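Local atomic coordinates of agarase (Pseudoalteromonas fuliginea, PDB entry 6XJ9), a protein that probably hydrolyses agarose, the galactan of red algal cell walls, as a glycoside hydrolase of family GH50 from a marine bacterium. Residues A[589-594]-A[627-632]. Residues are numbered along the deposited sequence; the frame is centred on the assembly and turned at random.
Sequences ILLTAY and IEVVKA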
loop_
_atom_site.group_PDB
_atom_site.type_symbol
_atom_site.label_atom_id
_atom_site.label_comp_id
_atom_site.label_asym_id
_atom_site.label_seq_id
_atom_site.Cartn_x
_atom_site.Cartn_y
_atom_site.Cartn_z
ATOM N N ILE A 589 43.643 10.023 23.019
ATOM C CA ILE A 589 44.627 10.812 22.285
ATOM C C ILE A 589 45.206 9.957 21.159
ATOM O O ILE A 589 45.339 10.424 20.023
ATOM C CB ILE A 589 45.717 11.347 23.245
ATOM C CG1 ILE A 589 45.219 12.563 24.043
ATOM C CG2 ILE A 589 47.017 11.653 22.515
ATOM C CD1 ILE A 589 46.147 12.997 25.170
ATOM N N LEU A 590 45.491 8.689 21.484
ATOM C CA LEU A 590 46.119 7.756 20.563
ATOM C C LEU A 590 45.135 7.378 19.455
ATOM O O LEU A 590 45.488 7.453 18.276
ATOM C CB LEU A 590 46.658 6.544 21.337
ATOM C CG LEU A 590 47.773 6.842 22.347
ATOM C CD1 LEU A 590 48.329 5.562 22.978
ATOM C CD2 LEU A 590 48.896 7.650 21.718
ATOM N N LEU A 591 43.890 7.052 19.818
ATOM C CA LEU A 591 42.880 6.746 18.806
ATOM C C LEU A 591 42.599 7.961 17.909
ATOM O O LEU A 591 42.531 7.824 16.688
ATOM C CB LEU A 591 41.606 6.184 19.446
ATOM C CG LEU A 591 40.495 5.808 18.456
ATOM C CD1 LEU A 591 40.994 4.760 17.461
ATOM C CD2 LEU A 591 39.262 5.289 19.189
ATOM N N THR A 592 42.458 9.150 18.494
ATOM C CA THR A 592 42.289 10.358 17.689
ATOM C C THR A 592 43.448 10.514 16.704
ATOM O O THR A 592 43.227 10.843 15.547
ATOM C CB THR A 592 42.151 11.621 18.550
ATOM O OG1 THR A 592 41.056 11.402 19.434
ATOM C CG2 THR A 592 41.879 12.872 17.738
ATOM N N ALA A 593 44.684 10.291 17.179
ATOM C CA ALA A 593 45.885 10.485 16.384
ATOM C C ALA A 593 45.894 9.527 15.190
ATOM O O ALA A 593 46.277 9.901 14.080
ATOM C CB ALA A 593 47.125 10.307 17.246
ATOM N N TYR A 594 45.496 8.280 15.442
ATOM C CA TYR A 594 45.385 7.283 14.391
ATOM C C TYR A 594 44.411 7.778 13.327
ATOM O O TYR A 594 44.763 7.870 12.155
ATOM C CB TYR A 594 45.033 5.896 14.956
ATOM C CG TYR A 594 44.749 4.863 13.894
ATOM C CD1 TYR A 594 45.774 4.098 13.361
ATOM C CD2 TYR A 594 43.463 4.677 13.397
ATOM C CE1 TYR A 594 45.541 3.176 12.355
ATOM C CE2 TYR A 594 43.209 3.752 12.396
ATOM C CZ TYR A 594 44.251 2.991 11.886
ATOM O OH TYR A 594 44.020 2.085 10.896
ATOM N N ILE A 627 33.658 8.344 18.957
ATOM C CA ILE A 627 33.644 9.804 18.900
ATOM C C ILE A 627 35.009 10.347 18.464
ATOM O O ILE A 627 35.066 11.350 17.766
ATOM C CB ILE A 627 33.139 10.453 20.212
ATOM C CG1 ILE A 627 32.778 11.935 20.028
ATOM C CG2 ILE A 627 34.147 10.277 21.344
ATOM C CD1 ILE A 627 31.549 12.184 19.158
ATOM N N GLU A 628 36.107 9.680 18.844
ATOM C CA GLU A 628 37.441 10.174 18.525
ATOM C C GLU A 628 37.664 10.165 17.014
ATOM O O GLU A 628 38.357 11.022 16.457
ATOM C CB GLU A 628 38.512 9.316 19.198
ATOM C CG GLU A 628 38.572 9.491 20.706
ATOM C CD GLU A 628 37.748 8.520 21.534
ATOM O OE1 GLU A 628 36.848 7.859 20.971
ATOM O OE2 GLU A 628 38.019 8.420 22.759
ATOM N N VAL A 629 37.078 9.160 16.364
ATOM C CA VAL A 629 37.262 8.938 14.941
ATOM C C VAL A 629 36.381 9.937 14.196
ATOM O O VAL A 629 36.817 10.527 13.206
ATOM C CB VAL A 629 36.962 7.468 14.576
ATOM C CG1 VAL A 629 37.044 7.218 13.074
ATOM C CG2 VAL A 629 37.885 6.515 15.330
ATOM N N VAL A 630 35.157 10.155 14.700
ATOM C CA VAL A 630 34.252 11.106 14.072
ATOM C C VAL A 630 34.861 12.510 14.157
ATOM O O VAL A 630 34.841 13.274 13.190
ATOM C CB VAL A 630 32.840 11.098 14.691
ATOM C CG1 VAL A 630 31.968 12.167 14.041
ATOM C CG2 VAL A 630 32.163 9.751 14.590
ATOM N N LYS A 631 35.387 12.831 15.343
ATOM C CA LYS A 631 36.026 14.109 15.613
ATOM C C LYS A 631 37.205 14.308 14.664
ATOM O O LYS A 631 37.343 15.371 14.076
ATOM C CB LYS A 631 36.403 14.240 17.097
ATOM C CG LYS A 631 37.081 15.550 17.478
ATOM C CD LYS A 631 37.584 15.579 18.920
ATOM C CE LYS A 631 38.546 16.724 19.157
ATOM N NZ LYS A 631 38.953 16.810 20.579
ATOM N N ALA A 632 38.049 13.282 14.503
ATOM C CA ALA A 632 39.198 13.396 13.617
ATOM C C ALA A 632 38.725 13.674 12.193
ATOM O O ALA A 632 39.265 14.558 11.525
ATOM C CB ALA A 632 40.061 12.156 13.688
#
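The carboxylate of Glu-628 is gripped at both oxygens: OE2 takes hydrogen bonds with the hydroxyls of Tyr-522 and of Ser-588, one turn before Thr-592 on helix 584-609, and OE1 one with NE2 of His-521. This acid thereby ties helix 627-634 to its neighbour, although no hydrogen bond joins 589-594 to 627-632 directly. A bend at chi2 of 93° carries the carboxylate toward that polar cluster. The aliphatic stem faces Thr-592, whose side chain crosses it at about a right angle. Thr-592 OG1 lies 3.3 Å from Glu-628 CB and 3.4 Å from Glu-628 CG, a close contact without a bond, since this hydroxyl is hydrogen-bonded to the carbonyl O of Ser-588. The backbones come nearest at this same pair, with 4.9 Å between the CA atoms of Thr-592 and Glu-628, and the short axes approach to 8.2 Å at a crossing angle of -41°. On one flank of Thr-592, Leu-591 holds CG anti to its backbone N (chi1 -179°) and sends its branches toward the second helix: CD2 comes 4.0 Å from Glu-628 OE1, and CG 4.1 Å from Val-629 CG2. Cutting Leu-591 back to an alanine is likely to open a gap beside Val-629 CG2 and take away the methyl that lies against Glu-628 OE1. A turn beyond Glu-628, Ala-632 brings its methyl CB to 3.9 Å from the carbonyl O of Thr-592. Helix 627-634 lies in the chain between strands 620-621 and 640-643, parallel neighbours in one sheet, an arrangement consistent with the (beta/alpha)8 barrel expected of GH50 enzymes, and helix 584-609 packs against it. The contact thus joins a small helix packing without direct hydrogen bonds to a buried acid whose charge, if present, is likely to be stabilised by three side-chain partners.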